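Local coordinates for Puf (Pumilio/fbf) domain-containing protein 7, confirmed by transcript evidence (Caenorhabditis elegans, PDB 3V71) that binds a consensus sequence in mRNA 3'-untranslated regions, modulates mRNA expression and stability, and acts redundantly with related proteins in oocyte formation and early embryonic divisions, at residues V153-V158 against Q189-L194; L210-M214 against I243-Y247. All coordinates share one frame; numbering follows the deposited sequence.

Interaction 1 (V153-V158 against Q189-L194); sequences VKQLPV and QVIDRL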
loop_
_atom_site.group_PDB
_atom_site.type_symbol
_atom_site.label_atom_id
_atom_site.label_comp_id
_atom_site.label_asym_id
_atom_site.label_seq_id
_atom_site.Cartn_x
_atom_site.Cartn_y
_atom_site.Cartn_z
ATOM N N VAL A 153 -6.202 -7.922 6.122
ATOM C CA VAL A 153 -4.807 -8.182 5.819
ATOM C C VAL A 153 -3.893 -7.676 6.923
ATOM O O VAL A 153 -3.122 -8.438 7.500
ATOM C CB VAL A 153 -4.402 -7.487 4.498
ATOM C CG1 VAL A 153 -2.896 -7.338 4.400
ATOM C CG2 VAL A 153 -4.959 -8.244 3.301
ATOM N N LYS A 154 -3.991 -6.385 7.217
ATOM C CA LYS A 154 -2.996 -5.711 8.047
ATOM C C LYS A 154 -3.016 -6.104 9.527
ATOM O O LYS A 154 -2.300 -5.507 10.329
ATOM C CB LYS A 154 -3.068 -4.178 7.866
ATOM C CG LYS A 154 -4.248 -3.478 8.575
ATOM C CD LYS A 154 -4.606 -2.112 7.925
ATOM C CE LYS A 154 -5.751 -1.384 8.664
ATOM N NZ LYS A 154 -6.442 -0.332 7.832
ATOM N N GLN A 155 -3.812 -7.103 9.900
ATOM C CA GLN A 155 -3.805 -7.532 11.298
ATOM C C GLN A 155 -4.577 -8.807 11.627
ATOM O O GLN A 155 -4.932 -9.039 12.777
ATOM C CB GLN A 155 -4.256 -6.399 12.219
ATOM C CG GLN A 155 -5.744 -6.173 12.244
ATOM C CD GLN A 155 -6.188 -5.512 13.536
ATOM O OE1 GLN A 155 -6.395 -4.297 13.587
ATOM N NE2 GLN A 155 -6.330 -6.312 14.594
ATOM N N LEU A 156 -4.826 -9.636 10.624
ATOM C CA LEU A 156 -5.339 -10.981 10.859
ATOM C C LEU A 156 -4.390 -12.032 10.284
ATOM O O LEU A 156 -3.698 -11.781 9.292
ATOM C CB LEU A 156 -6.741 -11.143 10.265
ATOM C CG LEU A 156 -7.916 -10.711 11.148
ATOM C CD1 LEU A 156 -9.250 -10.995 10.474
ATOM C CD2 LEU A 156 -7.843 -11.414 12.494
ATOM N N PRO A 157 -4.346 -13.214 10.911
ATOM C CA PRO A 157 -3.518 -14.329 10.433
ATOM C C PRO A 157 -3.821 -14.711 8.983
ATOM O O PRO A 157 -4.980 -14.797 8.579
ATOM C CB PRO A 157 -3.880 -15.475 11.389
ATOM C CG PRO A 157 -5.158 -15.055 12.051
ATOM C CD PRO A 157 -5.078 -13.563 12.138
ATOM N N VAL A 158 -2.763 -14.959 8.221
ATOM C CA VAL A 158 -2.861 -15.118 6.775
ATOM C C VAL A 158 -3.669 -16.328 6.282
ATOM O O VAL A 158 -3.943 -16.449 5.085
ATOM C CB VAL A 158 -1.456 -15.129 6.133
ATOM C CG1 VAL A 158 -1.556 -14.936 4.618
ATOM C CG2 VAL A 158 -0.589 -14.036 6.754
ATOM N N GLN A 189 0.700 -3.345 1.132
ATOM C CA GLN A 189 0.467 -3.843 2.482
ATOM C C GLN A 189 0.415 -5.353 2.540
ATOM O O GLN A 189 0.935 -5.948 3.480
ATOM C CB GLN A 189 -0.829 -3.275 3.048
ATOM C CG GLN A 189 -0.780 -1.795 3.364
ATOM C CD GLN A 189 -2.159 -1.227 3.624
ATOM O OE1 GLN A 189 -3.171 -1.805 3.217
ATOM N NE2 GLN A 189 -2.209 -0.092 4.310
ATOM N N VAL A 190 -0.231 -5.973 1.555
ATOM C CA VAL A 190 -0.280 -7.433 1.490
ATOM C C VAL A 190 1.123 -8.024 1.434
ATOM O O VAL A 190 1.436 -8.995 2.133
ATOM C CB VAL A 190 -1.029 -7.927 0.252
ATOM C CG1 VAL A 190 -0.791 -9.423 0.058
ATOM C CG2 VAL A 190 -2.501 -7.629 0.374
ATOM N N ILE A 191 1.953 -7.434 0.578
ATOM C CA ILE A 191 3.342 -7.823 0.441
ATOM C C ILE A 191 4.079 -7.628 1.751
ATOM O O ILE A 191 4.670 -8.559 2.287
ATOM C CB ILE A 191 4.024 -6.993 -0.649
ATOM C CG1 ILE A 191 3.550 -7.454 -2.024
ATOM C CG2 ILE A 191 5.539 -7.093 -0.540
ATOM C CD1 ILE A 191 4.102 -6.628 -3.144
ATOM N N ASP A 192 4.046 -6.407 2.264
ATOM C CA ASP A 192 4.659 -6.113 3.547
ATOM C C ASP A 192 4.342 -7.218 4.562
ATOM O O ASP A 192 5.187 -7.609 5.369
ATOM C CB ASP A 192 4.145 -4.772 4.059
ATOM C CG ASP A 192 5.077 -4.140 5.064
ATOM O OD1 ASP A 192 5.704 -4.896 5.838
ATOM O OD2 ASP A 192 5.196 -2.893 5.070
ATOM N N ARG A 193 3.118 -7.728 4.483
ATOM C CA ARG A 193 2.563 -8.655 5.457
ATOM C C ARG A 193 3.093 -10.071 5.249
ATOM O O ARG A 193 3.423 -10.769 6.210
ATOM C CB ARG A 193 1.032 -8.632 5.340
ATOM C CG ARG A 193 0.244 -9.163 6.532
ATOM C CD ARG A 193 0.397 -8.277 7.766
ATOM N NE ARG A 193 -0.536 -8.641 8.836
ATOM C CZ ARG A 193 -0.548 -9.815 9.466
ATOM N NH1 ARG A 193 0.318 -10.766 9.134
ATOM N NH2 ARG A 193 -1.436 -10.043 10.426
ATOM N N LEU A 194 3.172 -10.493 3.990
ATOM C CA LEU A 194 3.635 -11.838 3.653
ATOM C C LEU A 194 5.138 -12.029 3.849
ATOM O O LEU A 194 5.602 -13.138 4.109
ATOM C CB LEU A 194 3.281 -12.168 2.207
ATOM C CG LEU A 194 1.801 -12.364 1.910
ATOM C CD1 LEU A 194 1.597 -12.574 0.417
ATOM C CD2 LEU A 194 1.238 -13.529 2.728
#

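Interaction 2 (L210-M214 against I243-Y247); sequences LHSLM and IMEMY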
loop_
_atom_site.group_PDB
_atom_site.type_symbol
_atom_site.label_atom_id
_atom_site.label_comp_id
_atom_site.label_asym_id
_atom_site.label_seq_id
_atom_site.Cartn_x
_atom_site.Cartn_y
_atom_site.Cartn_z
ATOM N N LEU A 210 3.474 -15.190 -1.305
ATOM C CA LEU A 210 4.158 -14.033 -1.867
ATOM C C LEU A 210 4.662 -14.326 -3.270
ATOM O O LEU A 210 4.574 -13.482 -4.160
ATOM C CB LEU A 210 5.342 -13.647 -0.983
ATOM C CG LEU A 210 6.038 -12.314 -1.248
ATOM C CD1 LEU A 210 5.045 -11.165 -1.142
ATOM C CD2 LEU A 210 7.186 -12.128 -0.266
ATOM N N HIS A 211 5.192 -15.530 -3.456
ATOM C CA HIS A 211 5.822 -15.894 -4.711
ATOM C C HIS A 211 4.834 -15.931 -5.868
ATOM O O HIS A 211 5.135 -15.451 -6.958
ATOM C CB HIS A 211 6.569 -17.228 -4.602
ATOM C CG HIS A 211 7.372 -17.558 -5.823
ATOM N ND1 HIS A 211 8.584 -16.959 -6.100
ATOM C CD2 HIS A 211 7.117 -18.389 -6.861
ATOM C CE1 HIS A 211 9.048 -17.422 -7.248
ATOM N NE2 HIS A 211 8.175 -18.287 -7.733
ATOM N N SER A 212 3.660 -16.508 -5.634
ATOM C CA SER A 212 2.641 -16.594 -6.679
ATOM C C SER A 212 2.152 -15.197 -7.013
ATOM O O SER A 212 1.778 -14.905 -8.150
ATOM C CB SER A 212 1.464 -17.459 -6.229
ATOM O OG SER A 212 0.764 -16.843 -5.160
ATOM N N LEU A 213 2.154 -14.334 -6.005
ATOM C CA LEU A 213 1.787 -12.946 -6.191
ATOM C C LEU A 213 2.884 -12.229 -6.954
ATOM O O LEU A 213 2.640 -11.613 -7.994
ATOM C CB LEU A 213 1.617 -12.283 -4.836
ATOM C CG LEU A 213 0.362 -11.431 -4.727
ATOM C CD1 LEU A 213 -0.732 -12.242 -4.040
ATOM C CD2 LEU A 213 0.662 -10.129 -3.985
ATOM N N MET A 214 4.094 -12.321 -6.414
ATOM C CA MET A 214 5.275 -11.688 -6.984
ATOM C C MET A 214 5.520 -12.059 -8.434
ATOM O O MET A 214 6.136 -11.303 -9.180
ATOM C CB MET A 214 6.497 -12.044 -6.152
ATOM C CG MET A 214 6.541 -11.314 -4.827
ATOM S SD MET A 214 6.378 -9.535 -5.089
ATOM C CE MET A 214 7.579 -9.289 -6.398
ATOM N N ILE A 243 13.413 -10.726 2.167
ATOM C CA ILE A 243 13.444 -11.572 0.991
ATOM C C ILE A 243 12.943 -10.762 -0.197
ATOM O O ILE A 243 12.908 -11.241 -1.330
ATOM C CB ILE A 243 12.561 -12.816 1.182
ATOM C CG1 ILE A 243 12.824 -13.839 0.070
ATOM C CG2 ILE A 243 11.099 -12.417 1.234
ATOM C CD1 ILE A 243 12.104 -15.161 0.257
ATOM N N MET A 244 12.544 -9.524 0.062
ATOM C CA MET A 244 12.101 -8.671 -1.025
ATOM C C MET A 244 13.265 -8.343 -1.948
ATOM O O MET A 244 13.072 -8.106 -3.136
ATOM C CB MET A 244 11.443 -7.394 -0.499
ATOM C CG MET A 244 9.990 -7.570 -0.096
ATOM S SD MET A 244 9.085 -8.722 -1.159
ATOM C CE MET A 244 8.620 -7.667 -2.519
ATOM N N GLU A 245 14.471 -8.346 -1.389
ATOM C CA GLU A 245 15.672 -8.034 -2.146
ATOM C C GLU A 245 15.871 -9.010 -3.300
ATOM O O GLU A 245 16.329 -8.630 -4.367
ATOM C CB GLU A 245 16.887 -8.037 -1.231
ATOM C CG GLU A 245 16.790 -7.036 -0.105
ATOM C CD GLU A 245 18.070 -6.932 0.695
ATOM O OE1 GLU A 245 18.841 -7.920 0.714
ATOM O OE2 GLU A 245 18.309 -5.860 1.296
ATOM N N MET A 246 15.516 -10.267 -3.074
ATOM C CA MET A 246 15.555 -11.280 -4.115
ATOM C C MET A 246 14.683 -10.882 -5.313
ATOM O O MET A 246 15.053 -11.107 -6.468
ATOM C CB MET A 246 15.119 -12.631 -3.539
ATOM C CG MET A 246 15.029 -13.769 -4.543
ATOM S SD MET A 246 14.596 -15.356 -3.787
ATOM C CE MET A 246 12.841 -15.141 -3.485
ATOM N N TYR A 247 13.531 -10.281 -5.043
ATOM C CA TYR A 247 12.633 -9.845 -6.115
ATOM C C TYR A 247 13.098 -8.528 -6.746
ATOM O O TYR A 247 12.939 -8.308 -7.951
ATOM C CB TYR A 247 11.187 -9.756 -5.608
ATOM C CG TYR A 247 10.616 -11.113 -5.252
ATOM C CD1 TYR A 247 10.132 -11.963 -6.242
ATOM C CD2 TYR A 247 10.581 -11.553 -3.932
ATOM C CE1 TYR A 247 9.627 -13.211 -5.929
ATOM C CE2 TYR A 247 10.075 -12.799 -3.609
ATOM C CZ TYR A 247 9.600 -13.625 -4.614
ATOM O OH TYR A 247 9.092 -14.867 -4.305
#

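Interaction 1 (V153-V158 against Q189-L194)
The guanidinium of Arg193 is the flat group of this contact: at its edge, near its plane, lie Lys154 C and Gln155 CA, while the carbonyl oxygens of Val153 and Leu156 and the CG2 methyl of Val158 approach it obliquely. The setting is the helical-repeat fold of a PUF protein, where the loop between helices 146-153 and 162-169, in the predicted fourth Pumilio repeat, curls round a side chain from helix 183-194 of the predicted fifth. Arg193 starts with CG anti to its own N (chi1 -161°) and turns about CB-CG (chi2 67°), which swings CD and the guanidinium into the curve of the loop. Its NE lies 2.9 Å from Val153 O and its NH2 3.1 Å from Leu156 O, but the angles are poor for hydrogen bonds, so both pairs count as polar proximity. Firmer partners lie nearby: NH1 forms a salt bridge with Glu196, and Leu156 O accepts from Trp161 NE1. A leucine in place of Arg193 would probably leave Glu196 without its ionic mate and the carbonyls of Val153 and Leu156 without a positive charge beside them. Apolar contacts close the two ends. Val153, at the end of its helix, crosses Val190 at about a right angle, with CG2 atoms 3.9 Å apart. At the other end of 153-158, Val158 CG1 meets Leu194 CD2 at 3.7 Å.

Interaction 2 (L210-M214 against I243-Y247)
Tyr247 reaches from helix 244-256 to helix 203-218, where Met214 covers one face of its ring and His211 meets its hydroxyl, a helix-to-helix contact within the PUF array of Pumilio repeats. The aromatic interactions are centred on Met214. Its CG sits 3.7 Å from the centroid of the Tyr247 ring and 8° off the normal, a CH-pi contact almost directly over the middle. The chain then bends at chi2 (-53°) and chi3, holding SD above the same ring at 4.7 Å from the centroid, a more distant Met-aromatic contact, and bringing CE back towards Tyr247 CB and CD1. Apolar packing extends this patch. Leu210 CD2 lies 4.0 Å from Met244 SD and also approaches Ile243 CG2, while Met214 SD faces Met244 CE at 3.9 Å. Val237 of helix 231-238 touches both Met244 and Tyr247 as well. One polar link joins the two helices at the more exposed border of this largely buried contact. The side chains of His211 and Tyr247 cross at about a right angle, and each polar atom lies at the edge of the other ring, near its plane: His211 ND1 and Tyr247 OH form a hydrogen bond of 2.8 Å, with an angle of 154°.

How the interactions relate
From the N terminus, the chain leaves helix 146-153, runs through 153-158 and returns along helix 183-194, where interaction 1 closes a loop of 30 intervening residues. Helix 203-218 follows next in the chain, and interaction 2 opens on it, closing 28 residues later at the start of helix 244-256. The two closures are therefore in series, neither nested nor crossed. In space they touch, with centres 14 Å apart: Leu194 CD1 packs on Leu210 N at 3.7 Å, and Ile191 CG2 on Met244 CE at the same distance. Interaction 1 ties the predicted fourth repeat to the fifth, interaction 2 ties helix 203-218 to the predicted sixth, and helix 183-194 touches both segments of interaction 2.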